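Local structure of putative cytoplasmic protein (Salmonella typhimurium LT2, 2Q02) at residues Phe76-Glu88 with Thr118-Tyr132. The protein is of unknown function but folds as a xylose isomerase-like TIM barrel that binds zinc, and may act as an isomerase. Numbering follows the deposited sequence.
Sequences FNQLTEEVVKKTE and TVEAIKRLSDLFARY. With ZN (zinc ion), chain F.
Arg-124 NH2 donates to Glu-81 OE1 at 3.3 Å in a nearly straight bond (165°). The oxygen is met on its syn side and lies close to the guanidinium plane. This is a salt bridge. A second bond, from Arg-124 NH1 to Glu-81 OE2, is weak. The two flat groups are turned 50° apart, so the pairing is not a flat, two-pronged one. Arg-124 reaches Glu-81 because its chain runs extended from CG, which is anti to the backbone N, out to NE. On the way its CD lies 3.7 Å from Leu-79 CD2, and Val-84 CG2 sits over one guanidinium face, near the rim.

Leu-79 meets Leu-125 tip to tip, with CD2 3.9 Å from Leu-125 CG. Leu-125 CD1 touches the edge of the Phe-76 ring at CD1 (3.8 Å). Ala-121 CB packs against the backbone O of Phe-76. Thr-118 OG1 donates to Asn-77 OD1, but the modelled bond is too short for its length to be trusted. Further along, Thr-87 CG2 lies 3.9 Å from Phe-129 CE1. A water joins Tyr-132 OH to Glu-88 OE2, the latter weakly.

Asp-127 OD2 binds a zinc ion at 2.1 Å, separate from the zinc held by Glu-139, Asp-170, His-197 and Glu-245. Helices 81-97 and 115-130 are consecutive outer helices of the TIM barrel. Their segments here run 31° apart, with axes 11.7 Å apart at closest approach. Beneath them, Phe-76, Leu-125 and Phe-129 rest on Leu-104 of strand 101-104, while Thr-118 and Ile-122 touch helix 151-161.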
loop_
_atom_site.group_PDB
_atom_site.type_symbol
_atom_site.label_atom_id
_atom_site.label_comp_id
_atom_site.label_asym_id
_atom_site.label_seq_id
_atom_site.Cartn_x
_atom_site.Cartn_y
_atom_site.Cartn_z
ATOM N N PHE A 76 9.772 10.418 1.550
ATOM C CA PHE A 76 11.030 9.655 1.787
ATOM C C PHE A 76 12.188 10.249 1.007
ATOM O O PHE A 76 13.365 10.116 1.339
ATOM C CB PHE A 76 10.858 8.158 1.440
ATOM C CG PHE A 76 11.108 7.811 -0.010
ATOM C CD1 PHE A 76 12.378 7.473 -0.447
ATOM C CD2 PHE A 76 10.052 7.754 -0.921
ATOM C CE1 PHE A 76 12.602 7.115 -1.785
ATOM C CE2 PHE A 76 10.259 7.390 -2.255
ATOM C CZ PHE A 76 11.545 7.078 -2.682
ATOM N N ASN A 77 11.754 10.918 -0.026
ATOM C CA ASN A 77 12.511 11.459 -1.110
ATOM C C ASN A 77 13.268 12.755 -0.760
ATOM O O ASN A 77 14.177 13.156 -1.460
ATOM C CB ASN A 77 11.408 11.791 -2.163
ATOM C CG ASN A 77 11.769 11.367 -3.505
ATOM O OD1 ASN A 77 12.866 10.852 -3.731
ATOM N ND2 ASN A 77 10.876 11.580 -4.433
ATOM N N GLN A 78 12.810 13.428 0.295
ATOM C CA GLN A 78 13.303 14.741 0.731
ATOM C C GLN A 78 13.705 14.597 2.192
ATOM O O GLN A 78 13.046 15.104 3.113
ATOM C CB GLN A 78 12.198 15.782 0.563
ATOM C CG GLN A 78 12.538 17.183 1.066
ATOM C CD GLN A 78 11.797 18.251 0.292
ATOM O OE1 GLN A 78 10.859 18.877 0.820
ATOM N NE2 GLN A 78 12.188 18.444 -0.997
ATOM N N LEU A 79 14.802 13.879 2.386
ATOM C CA LEU A 79 15.142 13.287 3.673
ATOM C C LEU A 79 15.903 14.267 4.596
ATOM O O LEU A 79 17.105 14.107 4.857
ATOM C CB LEU A 79 15.941 11.992 3.415
ATOM C CG LEU A 79 16.006 10.861 4.443
ATOM C CD1 LEU A 79 14.617 10.334 4.779
ATOM C CD2 LEU A 79 16.900 9.728 3.912
ATOM N N THR A 80 15.169 15.273 5.083
ATOM C CA THR A 80 15.669 16.227 6.074
ATOM C C THR A 80 15.719 15.510 7.409
ATOM O O THR A 80 15.229 14.391 7.533
ATOM C CB THR A 80 14.749 17.467 6.224
ATOM O OG1 THR A 80 13.483 17.077 6.772
ATOM C CG2 THR A 80 14.522 18.157 4.884
ATOM N N GLU A 81 16.294 16.146 8.420
ATOM C CA GLU A 81 16.444 15.477 9.707
ATOM C C GLU A 81 15.110 15.387 10.474
ATOM O O GLU A 81 14.982 14.567 11.378
ATOM C CB GLU A 81 17.562 16.117 10.543
ATOM C CG GLU A 81 18.968 16.132 9.847
ATOM C CD GLU A 81 19.608 14.732 9.606
ATOM O OE1 GLU A 81 19.266 13.756 10.326
ATOM O OE2 GLU A 81 20.484 14.632 8.701
ATOM N N GLU A 82 14.113 16.184 10.093
ATOM C CA GLU A 82 12.753 16.013 10.628
ATOM C C GLU A 82 12.141 14.729 10.069
ATOM O O GLU A 82 11.561 13.946 10.814
ATOM C CB GLU A 82 11.849 17.224 10.309
ATOM N N VAL A 83 12.285 14.521 8.761
ATOM C CA VAL A 83 11.804 13.307 8.099
ATOM C C VAL A 83 12.479 12.015 8.638
ATOM O O VAL A 83 11.863 10.939 8.679
ATOM C CB VAL A 83 11.974 13.398 6.545
ATOM C CG1 VAL A 83 11.509 12.102 5.855
ATOM C CG2 VAL A 83 11.184 14.565 5.989
ATOM N N VAL A 84 13.741 12.125 9.032
ATOM C CA VAL A 84 14.439 11.008 9.611
ATOM C C VAL A 84 13.811 10.676 10.986
ATOM O O VAL A 84 13.511 9.528 11.254
ATOM C CB VAL A 84 15.959 11.288 9.684
ATOM C CG1 VAL A 84 16.697 10.145 10.392
ATOM C CG2 VAL A 84 16.538 11.494 8.273
ATOM N N LYS A 85 13.588 11.670 11.840
ATOM C CA LYS A 85 12.902 11.431 13.122
ATOM C C LYS A 85 11.529 10.821 12.893
ATOM O O LYS A 85 11.152 9.855 13.541
ATOM C CB LYS A 85 12.742 12.717 13.941
ATOM C CG LYS A 85 13.903 13.024 14.900
ATOM N N LYS A 86 10.786 11.386 11.958
ATOM C CA LYS A 86 9.446 10.889 11.634
ATOM C C LYS A 86 9.503 9.431 11.171
ATOM O O LYS A 86 8.583 8.663 11.464
ATOM C CB LYS A 86 8.793 11.779 10.559
ATOM C CG LYS A 86 7.270 11.692 10.435
ATOM C CD LYS A 86 6.743 12.599 9.291
ATOM N N THR A 87 10.575 9.054 10.461
ATOM C CA THR A 87 10.757 7.679 9.993
ATOM C C THR A 87 11.201 6.746 11.117
ATOM O O THR A 87 10.661 5.643 11.248
ATOM C CB THR A 87 11.762 7.549 8.830
ATOM O OG1 THR A 87 11.348 8.362 7.733
ATOM C CG2 THR A 87 11.832 6.090 8.350
ATOM N N GLU A 88 12.171 7.175 11.919
ATOM C CA GLU A 88 12.580 6.411 13.101
ATOM C C GLU A 88 11.382 6.082 14.029
ATOM O O GLU A 88 11.289 4.983 14.606
ATOM C CB GLU A 88 13.651 7.185 13.888
ATOM C CG GLU A 88 15.001 7.380 13.151
ATOM C CD GLU A 88 16.026 8.198 13.950
ATOM O OE1 GLU A 88 15.584 8.988 14.813
ATOM O OE2 GLU A 88 17.258 8.040 13.721
ATOM N N THR A 118 17.099 10.880 -4.898
ATOM C CA THR A 118 16.266 9.724 -4.544
ATOM C C THR A 118 17.126 8.491 -4.230
ATOM O O THR A 118 16.875 7.788 -3.267
ATOM C CB THR A 118 15.177 9.379 -5.647
ATOM O OG1 THR A 118 14.208 10.421 -5.721
ATOM C CG2 THR A 118 14.417 8.099 -5.344
ATOM N N VAL A 119 18.115 8.216 -5.068
ATOM C CA VAL A 119 19.015 7.089 -4.850
ATOM C C VAL A 119 19.743 7.217 -3.496
ATOM O O VAL A 119 19.779 6.253 -2.704
ATOM C CB VAL A 119 20.020 6.961 -6.004
ATOM C CG1 VAL A 119 21.162 6.049 -5.635
ATOM C CG2 VAL A 119 19.324 6.420 -7.233
ATOM N N GLU A 120 20.320 8.395 -3.234
ATOM C CA GLU A 120 20.912 8.667 -1.933
ATOM C C GLU A 120 19.926 8.418 -0.783
ATOM O O GLU A 120 20.284 7.853 0.248
ATOM C CB GLU A 120 21.468 10.089 -1.787
ATOM C CG GLU A 120 22.507 10.201 -0.654
ATOM C CD GLU A 120 23.721 9.247 -0.857
ATOM O OE1 GLU A 120 24.066 8.957 -2.040
ATOM O OE2 GLU A 120 24.326 8.782 0.148
ATOM N N ALA A 121 18.683 8.830 -0.947
ATOM C CA ALA A 121 17.676 8.589 0.098
ATOM C C ALA A 121 17.395 7.092 0.315
ATOM O O ALA A 121 17.219 6.627 1.442
ATOM C CB ALA A 121 16.365 9.336 -0.214
ATOM N N ILE A 122 17.342 6.335 -0.771
ATOM C CA ILE A 122 17.123 4.900 -0.684
ATOM C C ILE A 122 18.293 4.239 0.040
ATOM O O ILE A 122 18.058 3.372 0.900
ATOM C CB ILE A 122 16.869 4.240 -2.062
ATOM C CG1 ILE A 122 15.532 4.699 -2.641
ATOM C CG2 ILE A 122 16.834 2.724 -1.955
ATOM C CD1 ILE A 122 15.384 4.378 -4.118
ATOM N N LYS A 123 19.529 4.638 -0.283
ATOM C CA LYS A 123 20.727 4.087 0.388
ATOM C C LYS A 123 20.677 4.313 1.889
ATOM O O LYS A 123 20.869 3.380 2.667
ATOM C CB LYS A 123 22.038 4.694 -0.160
ATOM C CG LYS A 123 22.480 4.165 -1.542
ATOM C CD LYS A 123 23.753 4.884 -2.037
ATOM C CE LYS A 123 24.336 4.254 -3.329
ATOM N NZ LYS A 123 25.162 5.202 -4.172
ATOM N N ARG A 124 20.454 5.566 2.283
ATOM C CA ARG A 124 20.397 5.951 3.697
ATOM C C ARG A 124 19.268 5.240 4.446
ATOM O O ARG A 124 19.441 4.771 5.574
ATOM C CB ARG A 124 20.202 7.468 3.836
ATOM C CG ARG A 124 20.102 7.903 5.310
ATOM C CD ARG A 124 20.245 9.404 5.522
ATOM N NE ARG A 124 20.375 9.702 6.950
ATOM C CZ ARG A 124 20.169 10.897 7.510
ATOM N NH1 ARG A 124 19.780 11.946 6.776
ATOM N NH2 ARG A 124 20.322 11.039 8.829
ATOM N N LEU A 125 18.097 5.196 3.826
ATOM C CA LEU A 125 16.958 4.524 4.421
ATOM C C LEU A 125 17.146 3.020 4.464
ATOM O O LEU A 125 16.631 2.385 5.358
ATOM C CB LEU A 125 15.647 4.857 3.684
ATOM C CG LEU A 125 15.100 6.281 3.877
ATOM C CD1 LEU A 125 14.090 6.627 2.803
ATOM C CD2 LEU A 125 14.490 6.470 5.246
ATOM N N SER A 126 17.863 2.440 3.510
ATOM C CA SER A 126 18.101 0.992 3.530
ATOM C C SER A 126 18.949 0.609 4.748
ATOM O O SER A 126 18.614 -0.310 5.509
ATOM C CB SER A 126 18.721 0.507 2.223
ATOM O OG SER A 126 17.736 0.591 1.201
ATOM N N ASP A 127 20.026 1.362 4.947
ATOM C CA ASP A 127 20.872 1.219 6.137
ATOM C C ASP A 127 20.079 1.402 7.438
ATOM O O ASP A 127 20.218 0.618 8.375
ATOM C CB ASP A 127 22.006 2.236 6.096
ATOM C CG ASP A 127 22.986 1.941 5.013
ATOM O OD1 ASP A 127 22.829 0.859 4.414
ATOM O OD2 ASP A 127 23.899 2.781 4.761
ATOM N N LEU A 128 19.256 2.441 7.490
ATOM C CA LEU A 128 18.462 2.731 8.681
ATOM C C LEU A 128 17.415 1.647 9.004
ATOM O O LEU A 128 17.240 1.256 10.161
ATOM C CB LEU A 128 17.749 4.085 8.511
ATOM C CG LEU A 128 16.925 4.551 9.719
ATOM C CD1 LEU A 128 17.836 4.850 10.915
ATOM C CD2 LEU A 128 16.059 5.737 9.388
ATOM N N PHE A 129 16.707 1.190 7.967
ATOM C CA PHE A 129 15.702 0.121 8.093
ATOM C C PHE A 129 16.324 -1.188 8.600
ATOM O O PHE A 129 15.718 -1.891 9.396
ATOM C CB PHE A 129 15.002 -0.134 6.745
ATOM C CG PHE A 129 13.818 0.784 6.456
ATOM C CD1 PHE A 129 13.919 2.163 6.594
ATOM C CD2 PHE A 129 12.625 0.252 5.977
ATOM C CE1 PHE A 129 12.853 2.979 6.311
ATOM C CE2 PHE A 129 11.549 1.070 5.677
ATOM C CZ PHE A 129 11.652 2.419 5.846
ATOM N N ALA A 130 17.530 -1.503 8.127
ATOM C CA ALA A 130 18.254 -2.721 8.520
ATOM C C ALA A 130 18.467 -2.773 10.023
ATOM O O ALA A 130 18.516 -3.851 10.661
ATOM C CB ALA A 130 19.605 -2.775 7.831
ATOM N N ARG A 131 18.614 -1.579 10.574
ATOM C CA ARG A 131 18.827 -1.371 11.992
ATOM C C ARG A 131 17.603 -1.681 12.856
ATOM O O ARG A 131 17.704 -1.797 14.088
ATOM C CB ARG A 131 19.193 0.115 12.199
ATOM C CG ARG A 131 20.230 0.363 13.227
ATOM C CD ARG A 131 21.255 1.371 12.745
ATOM N NE ARG A 131 22.188 0.760 11.820
ATOM C CZ ARG A 131 22.916 1.436 10.952
ATOM N NH1 ARG A 131 22.844 2.746 10.898
ATOM N NH2 ARG A 131 23.710 0.807 10.124
ATOM N N TYR A 132 16.442 -1.756 12.214
ATOM C CA TYR A 132 15.193 -2.133 12.875
ATOM C C TYR A 132 14.681 -3.477 12.345
ATOM O O TYR A 132 13.623 -3.944 12.762
ATOM C CB TYR A 132 14.085 -1.071 12.683
ATOM C CG TYR A 132 14.334 0.227 13.414
ATOM C CD1 TYR A 132 15.255 1.158 12.942
ATOM C CD2 TYR A 132 13.652 0.526 14.578
ATOM C CE1 TYR A 132 15.499 2.338 13.628
ATOM C CE2 TYR A 132 13.876 1.711 15.270
ATOM C CZ TYR A 132 14.799 2.607 14.800
ATOM O OH TYR A 132 15.016 3.767 15.517
HETATM ZN ZN ZN F . 24.985 2.692 3.001
HETATM O O HOH W 1 17.485 5.101 14.700
#